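Local coordinates for WbbM protein (PDB 6U4B) that probably acts as a bifunctional glycosyltransferase that polymerises O-antigen sugar chains in Klebsiella pneumoniae, with magnesium bound in its family 8 domain, at residues A[391-396]-A[491-496]; A[477-482]-A[508-513]; A[385-390]-A[495-500]; A[336-341]-A[368-373]. One frame throughout, in Å; residues are numbered along the deposited sequence.

Interaction 1: A[391-396]-A[491-496]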
loop_
_atom_site.group_PDB
_atom_site.type_symbol
_atom_site.label_atom_id
_atom_site.label_comp_id
_atom_site.label_asym_id
_atom_site.label_seq_id
_atom_site.Cartn_x
_atom_site.Cartn_y
_atom_site.Cartn_z
ATOM N N PHE A 391 -11.852 -3.493 35.701
ATOM C CA PHE A 391 -12.133 -2.089 35.964
ATOM C C PHE A 391 -12.975 -1.437 34.879
ATOM O O PHE A 391 -13.253 -0.236 34.971
ATOM C CB PHE A 391 -10.818 -1.324 36.145
ATOM C CG PHE A 391 -10.011 -1.795 37.319
ATOM C CD1 PHE A 391 -9.064 -2.796 37.167
ATOM C CD2 PHE A 391 -10.216 -1.257 38.579
ATOM C CE1 PHE A 391 -8.329 -3.241 38.248
ATOM C CE2 PHE A 391 -9.482 -1.700 39.670
ATOM C CZ PHE A 391 -8.537 -2.693 39.503
ATOM N N ILE A 392 -13.389 -2.204 33.864
ATOM C CA ILE A 392 -14.213 -1.630 32.795
ATOM C C ILE A 392 -15.533 -1.071 33.312
ATOM O O ILE A 392 -15.889 0.051 32.920
ATOM C CB ILE A 392 -14.392 -2.654 31.663
ATOM C CG1 ILE A 392 -13.099 -2.753 30.852
ATOM C CG2 ILE A 392 -15.568 -2.274 30.773
ATOM C CD1 ILE A 392 -13.024 -3.961 29.941
ATOM N N PRO A 393 -16.292 -1.750 34.176
ATOM C CA PRO A 393 -17.547 -1.145 34.661
ATOM C C PRO A 393 -17.356 0.139 35.454
ATOM O O PRO A 393 -18.317 0.905 35.597
ATOM C CB PRO A 393 -18.164 -2.252 35.530
ATOM C CG PRO A 393 -17.030 -3.149 35.874
ATOM C CD PRO A 393 -16.135 -3.126 34.680
ATOM N N GLN A 394 -16.157 0.409 35.973
ATOM C CA GLN A 394 -15.937 1.641 36.723
ATOM C C GLN A 394 -15.490 2.789 35.822
ATOM O O GLN A 394 -16.093 3.866 35.840
ATOM C CB GLN A 394 -14.910 1.409 37.836
ATOM C CG GLN A 394 -14.750 2.586 38.799
ATOM C CD GLN A 394 -15.951 2.774 39.717
ATOM O OE1 GLN A 394 -16.899 1.987 39.695
ATOM N NE2 GLN A 394 -15.912 3.823 40.533
ATOM N N LEU A 395 -14.440 2.574 35.026
ATOM C CA LEU A 395 -13.940 3.638 34.160
ATOM C C LEU A 395 -14.963 4.017 33.095
ATOM O O LEU A 395 -15.103 5.196 32.749
ATOM C CB LEU A 395 -12.626 3.208 33.511
ATOM C CG LEU A 395 -11.936 4.255 32.634
ATOM C CD1 LEU A 395 -11.506 5.450 33.477
ATOM C CD2 LEU A 395 -10.750 3.654 31.893
ATOM N N PHE A 396 -15.696 3.031 32.572
ATOM C CA PHE A 396 -16.655 3.248 31.496
ATOM C C PHE A 396 -18.096 3.272 31.995
ATOM O O PHE A 396 -19.020 2.972 31.233
ATOM C CB PHE A 396 -16.477 2.183 30.413
ATOM C CG PHE A 396 -15.151 2.259 29.716
ATOM C CD1 PHE A 396 -14.992 3.065 28.602
ATOM C CD2 PHE A 396 -14.060 1.547 30.184
ATOM C CE1 PHE A 396 -13.776 3.149 27.958
ATOM C CE2 PHE A 396 -12.836 1.627 29.543
ATOM C CZ PHE A 396 -12.693 2.433 28.429
ATOM N N ALA A 491 -18.033 -3.658 42.602
ATOM C CA ALA A 491 -17.678 -3.928 43.992
ATOM C C ALA A 491 -17.505 -5.422 44.234
ATOM O O ALA A 491 -16.621 -5.838 44.993
ATOM C CB ALA A 491 -18.741 -3.352 44.929
ATOM N N GLU A 492 -18.340 -6.244 43.596
ATOM C CA GLU A 492 -18.206 -7.690 43.730
ATOM C C GLU A 492 -16.933 -8.191 43.058
ATOM O O GLU A 492 -16.237 -9.059 43.601
ATOM C CB GLU A 492 -19.435 -8.384 43.144
ATOM C CG GLU A 492 -19.398 -9.901 43.228
ATOM C CD GLU A 492 -19.642 -10.419 44.635
ATOM O OE1 GLU A 492 -19.974 -9.608 45.528
ATOM O OE2 GLU A 492 -19.504 -11.642 44.844
ATOM N N LEU A 493 -16.617 -7.659 41.872
ATOM C CA LEU A 493 -15.375 -8.027 41.198
ATOM C C LEU A 493 -14.165 -7.736 42.076
ATOM O O LEU A 493 -13.245 -8.559 42.172
ATOM C CB LEU A 493 -15.259 -7.284 39.867
ATOM C CG LEU A 493 -16.271 -7.605 38.763
ATOM C CD1 LEU A 493 -16.160 -6.592 37.631
ATOM C CD2 LEU A 493 -16.075 -9.022 38.235
ATOM N N MET A 494 -14.153 -6.571 42.732
ATOM C CA MET A 494 -13.055 -6.238 43.630
ATOM C C MET A 494 -13.016 -7.178 44.827
ATOM O O MET A 494 -11.938 -7.636 45.228
ATOM C CB MET A 494 -13.178 -4.785 44.090
ATOM C CG MET A 494 -13.027 -3.764 42.967
ATOM S SD MET A 494 -11.416 -3.824 42.146
ATOM C CE MET A 494 -11.786 -4.800 40.685
ATOM N N ARG A 495 -14.180 -7.482 45.406
ATOM C CA ARG A 495 -14.217 -8.392 46.546
ATOM C C ARG A 495 -13.643 -9.755 46.178
ATOM O O ARG A 495 -12.834 -10.316 46.926
ATOM C CB ARG A 495 -15.649 -8.530 47.060
ATOM C CG ARG A 495 -15.743 -9.182 48.433
ATOM C CD ARG A 495 -17.177 -9.571 48.749
ATOM N NE ARG A 495 -17.714 -10.505 47.761
ATOM C CZ ARG A 495 -17.574 -11.826 47.829
ATOM N NH1 ARG A 495 -16.913 -12.372 48.842
ATOM N NH2 ARG A 495 -18.095 -12.598 46.886
ATOM N N VAL A 496 -14.034 -10.291 45.019
ATOM C CA VAL A 496 -13.515 -11.582 44.576
ATOM C C VAL A 496 -12.017 -11.492 44.305
ATOM O O VAL A 496 -11.262 -12.425 44.608
ATOM C CB VAL A 496 -14.294 -12.069 43.339
ATOM C CG1 VAL A 496 -13.581 -13.239 42.673
ATOM C CG2 VAL A 496 -15.708 -12.461 43.728
#
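A Met-aromatic contact joins F391, which leads into the short helix 392-395, to M494 of helix 489-499 inside the family 8 glycosyltransferase domain. Methyl and sulfur both take part. M494 CE sits over one face of the phenyl ring, offset toward its rim, 4.2 Å from the F391 ring centroid and 22° off the ring normal. That is a CH-pi contact. The sulfur comes in more obliquely, with M494 SD 3.8 Å from F391 CE2. Bends at chi2 and chi3 curl the methionine so that sulfur and methyl both meet the CE2-CZ side of the ring. The F391 CB leaves the backbone away from helix 489-499, but CG stands beside its own backbone N (chi1 -63°), which brings the far side of the ring back to M494. A second apolar point lies alongside, where P393 CG packs 4.0 Å from L493 CD1. At the start of the short helix, F391 O accepts from both Q394 N and L395 N and fixes its first turn. The whole contact is buried: the F391 ring also stacks on F370, L493 leans on V513 of helix 505-513, and L395 carries the short helix onto L338 of strand 333-340.

Interaction 2: A[477-482]-A[508-513]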
loop_
_atom_site.group_PDB
_atom_site.type_symbol
_atom_site.label_atom_id
_atom_site.label_comp_id
_atom_site.label_asym_id
_atom_site.label_seq_id
_atom_site.Cartn_x
_atom_site.Cartn_y
_atom_site.Cartn_z
ATOM N N ILE A 477 -15.419 -9.527 24.990
ATOM C CA ILE A 477 -16.517 -9.439 25.946
ATOM C C ILE A 477 -17.332 -8.190 25.649
ATOM O O ILE A 477 -16.778 -7.090 25.562
ATOM C CB ILE A 477 -16.016 -9.394 27.404
ATOM C CG1 ILE A 477 -15.075 -10.559 27.712
ATOM C CG2 ILE A 477 -17.194 -9.405 28.362
ATOM C CD1 ILE A 477 -14.413 -10.462 29.070
ATOM N N VAL A 478 -18.644 -8.351 25.520
ATOM C CA VAL A 478 -19.559 -7.218 25.482
ATOM C C VAL A 478 -20.016 -6.957 26.911
ATOM O O VAL A 478 -20.766 -7.749 27.488
ATOM C CB VAL A 478 -20.752 -7.473 24.557
ATOM C CG1 VAL A 478 -21.638 -6.235 24.500
ATOM C CG2 VAL A 478 -20.272 -7.859 23.165
ATOM N N PHE A 479 -19.558 -5.852 27.486
ATOM C CA PHE A 479 -19.945 -5.485 28.838
ATOM C C PHE A 479 -21.298 -4.786 28.822
ATOM O O PHE A 479 -21.490 -3.805 28.097
ATOM C CB PHE A 479 -18.893 -4.574 29.471
ATOM C CG PHE A 479 -17.666 -5.299 29.948
ATOM C CD1 PHE A 479 -16.707 -5.736 29.050
ATOM C CD2 PHE A 479 -17.467 -5.532 31.297
ATOM C CE1 PHE A 479 -15.578 -6.399 29.491
ATOM C CE2 PHE A 479 -16.340 -6.192 31.743
ATOM C CZ PHE A 479 -15.394 -6.626 30.841
ATOM N N ASN A 480 -22.239 -5.301 29.614
ATOM C CA ASN A 480 -23.495 -4.600 29.875
ATOM C C ASN A 480 -23.246 -3.660 31.051
ATOM O O ASN A 480 -23.620 -3.925 32.197
ATOM C CB ASN A 480 -24.623 -5.586 30.156
ATOM C CG ASN A 480 -25.980 -4.911 30.251
ATOM O OD1 ASN A 480 -26.076 -3.686 30.345
ATOM N ND2 ASN A 480 -27.039 -5.711 30.233
ATOM N N VAL A 481 -22.589 -2.538 30.747
ATOM C CA VAL A 481 -22.149 -1.620 31.795
ATOM C C VAL A 481 -23.340 -1.071 32.567
ATOM O O VAL A 481 -23.304 -0.977 33.801
ATOM C CB VAL A 481 -21.294 -0.490 31.192
ATOM C CG1 VAL A 481 -20.876 0.494 32.273
ATOM C CG2 VAL A 481 -20.071 -1.065 30.493
ATOM N N LYS A 482 -24.415 -0.707 31.859
ATOM C CA LYS A 482 -25.585 -0.143 32.528
ATOM C C LYS A 482 -26.132 -1.092 33.588
ATOM O O LYS A 482 -26.513 -0.657 34.682
ATOM C CB LYS A 482 -26.670 0.199 31.505
ATOM C CG LYS A 482 -28.011 0.542 32.142
ATOM C CD LYS A 482 -28.631 1.793 31.541
ATOM C CE LYS A 482 -29.100 1.559 30.116
ATOM N NZ LYS A 482 -29.819 2.750 29.581
ATOM N N ASP A 508 -11.002 -16.033 35.433
ATOM C CA ASP A 508 -11.681 -16.824 36.456
ATOM C C ASP A 508 -12.584 -15.953 37.318
ATOM O O ASP A 508 -13.695 -16.363 37.673
ATOM C CB ASP A 508 -10.657 -17.549 37.328
ATOM C CG ASP A 508 -10.087 -18.785 36.661
ATOM O OD1 ASP A 508 -10.617 -19.193 35.607
ATOM O OD2 ASP A 508 -9.108 -19.347 37.201
ATOM N N ILE A 509 -12.119 -14.752 37.673
ATOM C CA ILE A 509 -12.916 -13.853 38.501
ATOM C C ILE A 509 -14.217 -13.495 37.794
ATOM O O ILE A 509 -15.296 -13.511 38.400
ATOM C CB ILE A 509 -12.101 -12.595 38.854
ATOM C CG1 ILE A 509 -10.941 -12.955 39.783
ATOM C CG2 ILE A 509 -12.993 -11.536 39.488
ATOM C CD1 ILE A 509 -10.002 -11.807 40.065
ATOM N N MET A 510 -14.136 -13.181 36.499
ATOM C CA MET A 510 -15.331 -12.795 35.757
ATOM C C MET A 510 -16.250 -13.983 35.505
ATOM O O MET A 510 -17.475 -13.820 35.502
ATOM C CB MET A 510 -14.936 -12.124 34.437
ATOM C CG MET A 510 -14.283 -10.759 34.620
ATOM S SD MET A 510 -13.924 -9.918 33.063
ATOM C CE MET A 510 -12.588 -10.932 32.428
ATOM N N ASN A 511 -15.691 -15.177 35.290
ATOM C CA ASN A 511 -16.537 -16.358 35.145
ATOM C C ASN A 511 -17.319 -16.633 36.424
ATOM O O ASN A 511 -18.486 -17.038 36.375
ATOM C CB ASN A 511 -15.688 -17.568 34.763
ATOM C CG ASN A 511 -15.684 -17.828 33.268
ATOM O OD1 ASN A 511 -16.602 -18.453 32.738
ATOM N ND2 ASN A 511 -14.650 -17.353 32.582
ATOM N N LYS A 512 -16.697 -16.403 37.581
ATOM C CA LYS A 512 -17.386 -16.614 38.848
ATOM C C LYS A 512 -18.457 -15.556 39.077
ATOM O O LYS A 512 -19.597 -15.878 39.431
ATOM C CB LYS A 512 -16.373 -16.626 39.995
ATOM C CG LYS A 512 -16.987 -16.499 41.388
ATOM C CD LYS A 512 -15.957 -16.788 42.475
ATOM C CE LYS A 512 -16.423 -16.292 43.840
ATOM N NZ LYS A 512 -17.725 -16.875 44.260
ATOM N N VAL A 513 -18.114 -14.282 38.867
ATOM C CA VAL A 513 -19.055 -13.212 39.176
ATOM C C VAL A 513 -20.174 -13.145 38.141
ATOM O O VAL A 513 -21.321 -12.833 38.480
ATOM C CB VAL A 513 -18.307 -11.871 39.304
ATOM C CG1 VAL A 513 -19.285 -10.716 39.462
ATOM C CG2 VAL A 513 -17.355 -11.914 40.487
#
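Segment 477-482 runs as a strand through I477, V478 and F479, turns at N480 and enters helix 481-487, while 508-513 is the end portion of helix 505-513; the nearest CA atoms, those of I477 and M510, are 10.4 Å apart. Strand 477-479 pairs antiparallel with both 402-405 and 428-432 in the mixed sheet of the family 8 domain, consistent with the GT-A fold of such enzymes. Where the strand gives way to the helix, N480, centre of an inverse gamma turn, caps helix 481-487: its OD1 accepts from Q483 N and its ND2 donates to N426 O. Helix 505-513 reaches this sheet through M510, the residue that bridges the gap. Its chain runs extended through chi2 (-176°) and bends only at chi3, so the thioether reaches the strand and the methyl turns onto the isoleucine. M510 CE lies 3.9 Å from I477 CD1, the two side chains meeting at a slant. The I477 side chain is about 7 Å from that of D406, a magnesium ligand, which puts this packing near the metal site without touching it. I477 and F479, two apart on the strand, share the one methionine. Its sulfur makes a Met-aromatic contact with F479, oblique to the ring, with M510 SD 5.4 Å from the F479 centroid and 68° off the normal; the atoms that touch are M510 SD and F479 CZ, 4.2 Å apart.

Interaction 3: A[385-390]-A[495-500]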
loop_
_atom_site.group_PDB
_atom_site.type_symbol
_atom_site.label_atom_id
_atom_site.label_comp_id
_atom_site.label_asym_id
_atom_site.label_seq_id
_atom_site.Cartn_x
_atom_site.Cartn_y
_atom_site.Cartn_z
ATOM N N SER A 385 -2.603 -3.767 34.562
ATOM C CA SER A 385 -2.806 -4.265 33.206
ATOM C C SER A 385 -3.295 -5.709 33.212
ATOM O O SER A 385 -4.152 -6.080 32.403
ATOM C CB SER A 385 -1.514 -4.134 32.400
ATOM O OG SER A 385 -0.421 -4.711 33.093
ATOM N N THR A 386 -2.768 -6.535 34.120
ATOM C CA THR A 386 -3.200 -7.929 34.191
ATOM C C THR A 386 -4.691 -8.032 34.495
ATOM O O THR A 386 -5.378 -8.920 33.977
ATOM C CB THR A 386 -2.386 -8.682 35.248
ATOM O OG1 THR A 386 -1.002 -8.683 34.878
ATOM C CG2 THR A 386 -2.869 -10.124 35.380
ATOM N N TYR A 387 -5.212 -7.119 35.315
ATOM C CA TYR A 387 -6.606 -7.155 35.741
ATOM C C TYR A 387 -7.421 -5.998 35.173
ATOM O O TYR A 387 -8.456 -5.638 35.741
ATOM C CB TYR A 387 -6.681 -7.168 37.269
ATOM C CG TYR A 387 -6.048 -8.395 37.883
ATOM C CD1 TYR A 387 -4.715 -8.394 38.277
ATOM C CD2 TYR A 387 -6.782 -9.560 38.056
ATOM C CE1 TYR A 387 -4.136 -9.519 38.832
ATOM C CE2 TYR A 387 -6.211 -10.686 38.604
ATOM C CZ TYR A 387 -4.891 -10.663 38.992
ATOM O OH TYR A 387 -4.330 -11.792 39.542
ATOM N N ALA A 388 -6.981 -5.427 34.047
ATOM C CA ALA A 388 -7.625 -4.235 33.502
ATOM C C ALA A 388 -9.102 -4.467 33.211
ATOM O O ALA A 388 -9.929 -3.571 33.419
ATOM C CB ALA A 388 -6.897 -3.787 32.232
ATOM N N ARG A 389 -9.455 -5.664 32.729
ATOM C CA ARG A 389 -10.842 -5.947 32.372
ATOM C C ARG A 389 -11.788 -5.760 33.554
ATOM O O ARG A 389 -12.942 -5.355 33.367
ATOM C CB ARG A 389 -10.961 -7.369 31.821
ATOM C CG ARG A 389 -10.462 -7.535 30.388
ATOM C CD ARG A 389 -10.636 -8.971 29.921
ATOM N NE ARG A 389 -9.681 -9.871 30.558
ATOM C CZ ARG A 389 -8.861 -10.685 29.902
ATOM N NH1 ARG A 389 -8.888 -10.736 28.576
ATOM N NH2 ARG A 389 -8.025 -11.465 30.573
ATOM N N LEU A 390 -11.322 -6.044 34.774
ATOM C CA LEU A 390 -12.174 -5.907 35.950
ATOM C C LEU A 390 -12.608 -4.469 36.192
ATOM O O LEU A 390 -13.641 -4.245 36.831
ATOM C CB LEU A 390 -11.452 -6.429 37.192
ATOM C CG LEU A 390 -10.954 -7.872 37.161
ATOM C CD1 LEU A 390 -10.327 -8.238 38.498
ATOM C CD2 LEU A 390 -12.088 -8.822 36.817
ATOM N N ARG A 495 -14.180 -7.482 45.406
ATOM C CA ARG A 495 -14.217 -8.392 46.546
ATOM C C ARG A 495 -13.643 -9.755 46.178
ATOM O O ARG A 495 -12.834 -10.316 46.926
ATOM C CB ARG A 495 -15.649 -8.530 47.060
ATOM C CG ARG A 495 -15.743 -9.182 48.433
ATOM C CD ARG A 495 -17.177 -9.571 48.749
ATOM N NE ARG A 495 -17.714 -10.505 47.761
ATOM C CZ ARG A 495 -17.574 -11.826 47.829
ATOM N NH1 ARG A 495 -16.913 -12.372 48.842
ATOM N NH2 ARG A 495 -18.095 -12.598 46.886
ATOM N N VAL A 496 -14.034 -10.291 45.019
ATOM C CA VAL A 496 -13.515 -11.582 44.576
ATOM C C VAL A 496 -12.017 -11.492 44.305
ATOM O O VAL A 496 -11.262 -12.425 44.608
ATOM C CB VAL A 496 -14.294 -12.069 43.339
ATOM C CG1 VAL A 496 -13.581 -13.239 42.673
ATOM C CG2 VAL A 496 -15.708 -12.461 43.728
ATOM N N LEU A 497 -11.561 -10.370 43.742
ATOM C CA LEU A 497 -10.133 -10.180 43.504
ATOM C C LEU A 497 -9.338 -10.246 44.804
ATOM O O LEU A 497 -8.242 -10.817 44.840
ATOM C CB LEU A 497 -9.898 -8.845 42.793
ATOM C CG LEU A 497 -8.466 -8.369 42.526
ATOM C CD1 LEU A 497 -7.763 -9.268 41.518
ATOM C CD2 LEU A 497 -8.475 -6.928 42.038
ATOM N N LYS A 498 -9.880 -9.676 45.885
ATOM C CA LYS A 498 -9.184 -9.688 47.172
ATOM C C LYS A 498 -9.040 -11.094 47.733
ATOM O O LYS A 498 -8.018 -11.420 48.348
ATOM C CB LYS A 498 -9.931 -8.841 48.194
ATOM C CG LYS A 498 -10.179 -7.405 47.808
ATOM C CD LYS A 498 -10.763 -6.658 48.985
ATOM C CE LYS A 498 -9.910 -6.855 50.223
ATOM N NZ LYS A 498 -10.602 -6.428 51.466
ATOM N N ALA A 499 -10.056 -11.934 47.536
ATOM C CA ALA A 499 -10.209 -13.132 48.356
ATOM C C ALA A 499 -9.071 -14.122 48.147
ATOM O O ALA A 499 -8.560 -14.695 49.115
ATOM C CB ALA A 499 -11.554 -13.794 48.059
ATOM N N LYS A 500 -8.662 -14.343 46.899
ATOM C CA LYS A 500 -7.649 -15.351 46.615
ATOM C C LYS A 500 -7.117 -15.137 45.207
ATOM O O LYS A 500 -7.653 -14.344 44.429
ATOM C CB LYS A 500 -8.210 -16.771 46.779
ATOM C CG LYS A 500 -9.465 -17.028 45.968
ATOM C CD LYS A 500 -9.961 -18.460 46.126
ATOM C CE LYS A 500 -10.513 -18.713 47.524
ATOM N NZ LYS A 500 -11.129 -20.066 47.646
#
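L390 N donates to Y387 O at 3.1 Å, a bond of the 3-10 segment 388-390, and both side chains set out from the backbone toward helix 489-499. Both meet L497 of that helix. Its CD1 lies over one face of the Y387 ring, 3.9 Å from the centroid and 24° off the ring normal, a CH-pi contact in which CE2 and CD2 are the nearest ring atoms, each 3.6 Å from L497 CD1. The leucine can do this because CG is anti to the backbone N (chi1 175°), which sends the branch toward the ring. On the opposite face of the Y387 ring lies T386 CG2, so a methyl sits on each face. The contact ties the connection between strand 360-366 and helix 392-395 to the last turns of helix 489-499, within the domain that carries the magnesium site. L390 CD1 touches that same leucine methyl, L497 CD1, at 4.1 Å, and the L390 side chain also meets M510 and D506 of helix 505-513. Next to it, R389 forms salt bridges from NE to D506 OD2 and from NH1 to the metal ligand D406 OD1.

Interaction 4: A[336-341]-A[368-373]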
loop_
_atom_site.group_PDB
_atom_site.type_symbol
_atom_site.label_atom_id
_atom_site.label_comp_id
_atom_site.label_asym_id
_atom_site.label_seq_id
_atom_site.Cartn_x
_atom_site.Cartn_y
_atom_site.Cartn_z
ATOM N N VAL A 336 -10.833 3.134 22.932
ATOM C CA VAL A 336 -10.055 3.591 24.077
ATOM C C VAL A 336 -9.030 2.517 24.408
ATOM O O VAL A 336 -9.396 1.360 24.648
ATOM C CB VAL A 336 -10.935 3.889 25.301
ATOM C CG1 VAL A 336 -10.066 4.225 26.503
ATOM C CG2 VAL A 336 -11.899 5.027 24.999
ATOM N N VAL A 337 -7.757 2.896 24.426
ATOM C CA VAL A 337 -6.670 1.985 24.762
ATOM C C VAL A 337 -6.248 2.241 26.202
ATOM O O VAL A 337 -5.805 3.346 26.542
ATOM C CB VAL A 337 -5.481 2.150 23.804
ATOM C CG1 VAL A 337 -4.265 1.414 24.347
ATOM C CG2 VAL A 337 -5.845 1.639 22.410
ATOM N N LEU A 338 -6.392 1.225 27.051
ATOM C CA LEU A 338 -5.848 1.265 28.405
ATOM C C LEU A 338 -4.367 0.935 28.301
ATOM O O LEU A 338 -3.982 -0.236 28.274
ATOM C CB LEU A 338 -6.577 0.281 29.312
ATOM C CG LEU A 338 -8.105 0.365 29.259
ATOM C CD1 LEU A 338 -8.740 -0.689 30.158
ATOM C CD2 LEU A 338 -8.561 1.756 29.646
ATOM N N GLU A 339 -3.530 1.966 28.233
ATOM C CA GLU A 339 -2.125 1.802 27.893
ATOM C C GLU A 339 -1.270 1.692 29.147
ATOM O O GLU A 339 -1.511 2.377 30.145
ATOM C CB GLU A 339 -1.634 2.960 27.019
ATOM C CG GLU A 339 -1.793 4.351 27.623
ATOM C CD GLU A 339 -0.563 4.804 28.395
ATOM O OE1 GLU A 339 -0.700 5.686 29.268
ATOM O OE2 GLU A 339 0.539 4.276 28.132
ATOM N N ASN A 340 -0.275 0.815 29.089
ATOM C CA ASN A 340 0.695 0.612 30.162
ATOM C C ASN A 340 2.062 1.031 29.625
ATOM O O ASN A 340 2.829 0.209 29.120
ATOM C CB ASN A 340 0.690 -0.843 30.640
ATOM C CG ASN A 340 1.733 -1.112 31.715
ATOM O OD1 ASN A 340 2.225 -0.191 32.369
ATOM N ND2 ASN A 340 2.076 -2.382 31.898
ATOM N N LYS A 341 2.354 2.329 29.739
ATOM C CA LYS A 341 3.641 2.899 29.341
ATOM C C LYS A 341 3.957 2.607 27.875
ATOM O O LYS A 341 5.080 2.240 27.520
ATOM C CB LYS A 341 4.762 2.411 30.259
ATOM C CG LYS A 341 4.586 2.858 31.708
ATOM C CD LYS A 341 5.633 2.244 32.617
ATOM C CE LYS A 341 5.348 2.558 34.079
ATOM N NZ LYS A 341 5.462 4.014 34.383
ATOM N N ASN A 368 -2.533 2.197 34.700
ATOM C CA ASN A 368 -1.973 2.069 36.039
ATOM C C ASN A 368 -2.725 2.882 37.084
ATOM O O ASN A 368 -2.492 2.682 38.280
ATOM C CB ASN A 368 -0.499 2.469 36.019
ATOM C CG ASN A 368 0.328 1.567 35.122
ATOM O OD1 ASN A 368 0.563 0.403 35.447
ATOM N ND2 ASN A 368 0.767 2.096 33.984
ATOM N N ALA A 369 -3.628 3.774 36.670
ATOM C CA ALA A 369 -4.473 4.472 37.630
ATOM C C ALA A 369 -5.418 3.521 38.354
ATOM O O ALA A 369 -5.967 3.887 39.398
ATOM C CB ALA A 369 -5.277 5.567 36.930
ATOM N N PHE A 370 -5.617 2.312 37.821
ATOM C CA PHE A 370 -6.536 1.356 38.428
ATOM C C PHE A 370 -6.054 0.851 39.781
ATOM O O PHE A 370 -6.863 0.328 40.553
ATOM C CB PHE A 370 -6.761 0.171 37.487
ATOM C CG PHE A 370 -7.547 0.516 36.253
ATOM C CD1 PHE A 370 -8.373 1.626 36.228
ATOM C CD2 PHE A 370 -7.462 -0.278 35.119
ATOM C CE1 PHE A 370 -9.099 1.943 35.097
ATOM C CE2 PHE A 370 -8.186 0.033 33.980
ATOM C CZ PHE A 370 -9.005 1.147 33.969
ATOM N N THR A 371 -4.762 0.989 40.091
ATOM C CA THR A 371 -4.256 0.516 41.374
ATOM C C THR A 371 -4.671 1.405 42.538
ATOM O O THR A 371 -4.383 1.059 43.690
ATOM C CB THR A 371 -2.730 0.409 41.340
ATOM O OG1 THR A 371 -2.160 1.709 41.145
ATOM C CG2 THR A 371 -2.287 -0.512 40.214
ATOM N N GLU A 372 -5.341 2.526 42.274
ATOM C CA GLU A 372 -5.692 3.488 43.313
ATOM C C GLU A 372 -7.084 4.059 43.075
ATOM O O GLU A 372 -7.312 5.264 43.221
ATOM C CB GLU A 372 -4.655 4.607 43.397
ATOM C CG GLU A 372 -4.181 5.110 42.039
ATOM C CD GLU A 372 -3.114 6.178 42.159
ATOM O OE1 GLU A 372 -3.296 7.272 41.585
ATOM O OE2 GLU A 372 -2.096 5.922 42.838
ATOM N N ILE A 373 -8.037 3.203 42.716
ATOM C CA ILE A 373 -9.424 3.636 42.577
ATOM C C ILE A 373 -9.999 3.958 43.953
ATOM O O ILE A 373 -10.566 5.030 44.167
ATOM C CB ILE A 373 -10.283 2.576 41.865
ATOM C CG1 ILE A 373 -9.702 2.246 40.488
ATOM C CG2 ILE A 373 -11.714 3.073 41.716
ATOM C CD1 ILE A 373 -9.867 3.359 39.482
#
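The N340 region of strand 333-340 comes beside the 3-10 segment 368-371, with the CA atoms of N340 and N368 6.6 Å apart. Their amides form the polar half of the contact: N368 ND2 donates to N340 OD1 at 3.2 Å, N-H...O angle 161°. The acceptor lies in the amide plane of N368, yet the donor stands above the carbonyl plane of N340, 38° out of it, and the two amide planes are turned 71° to each other. The N340 side chain extends away from its backbone N (chi1 177°), bringing OD1 to N368. The N368 amide nitrogen is gripped twice, since ND2 also donates to D366 OD2, which orients the amide. The backbone oxygen N368 O accepts T371 OG1 at 3.0 Å. Further back along the strand the contact turns apolar. L338 CD1 meets F370 at the edge of the ring, in its plane, 3.9 Å from F370 CE2. The carboxylate of E339 is directed elsewhere: OE1 accepts from N59 ND2 and OE2 from V342 N. Around the contact, strand 333-340 lies between the parallel strands 302-309 and 360-366, and L395 of helix 392-395 packs against both L338 and F370.

How the interactions relate
All four contacts lie in the family 8 domain. Along the chain, interaction 4 closes first; then come 385-390 and 391-396, the first segments of interactions 3 and 1, which end on the same helix 489-499 and share R495 and V496. Interaction 2 alternates with both, its strand preceding that helix and its helix 505-513 following it. The centres of interactions 1, 2 and 3 lie 8 to 12 Å apart. Interaction 4 touches interactions 1 and 3, 13 and 14 Å away, but not interaction 2, at 19 Å. M510 CG touches L390 CD2 at 3.7 Å, joining interactions 2 and 3. Interactions 1 and 3 thus link the packing, which reaches the magnesium ligand D406 through R389.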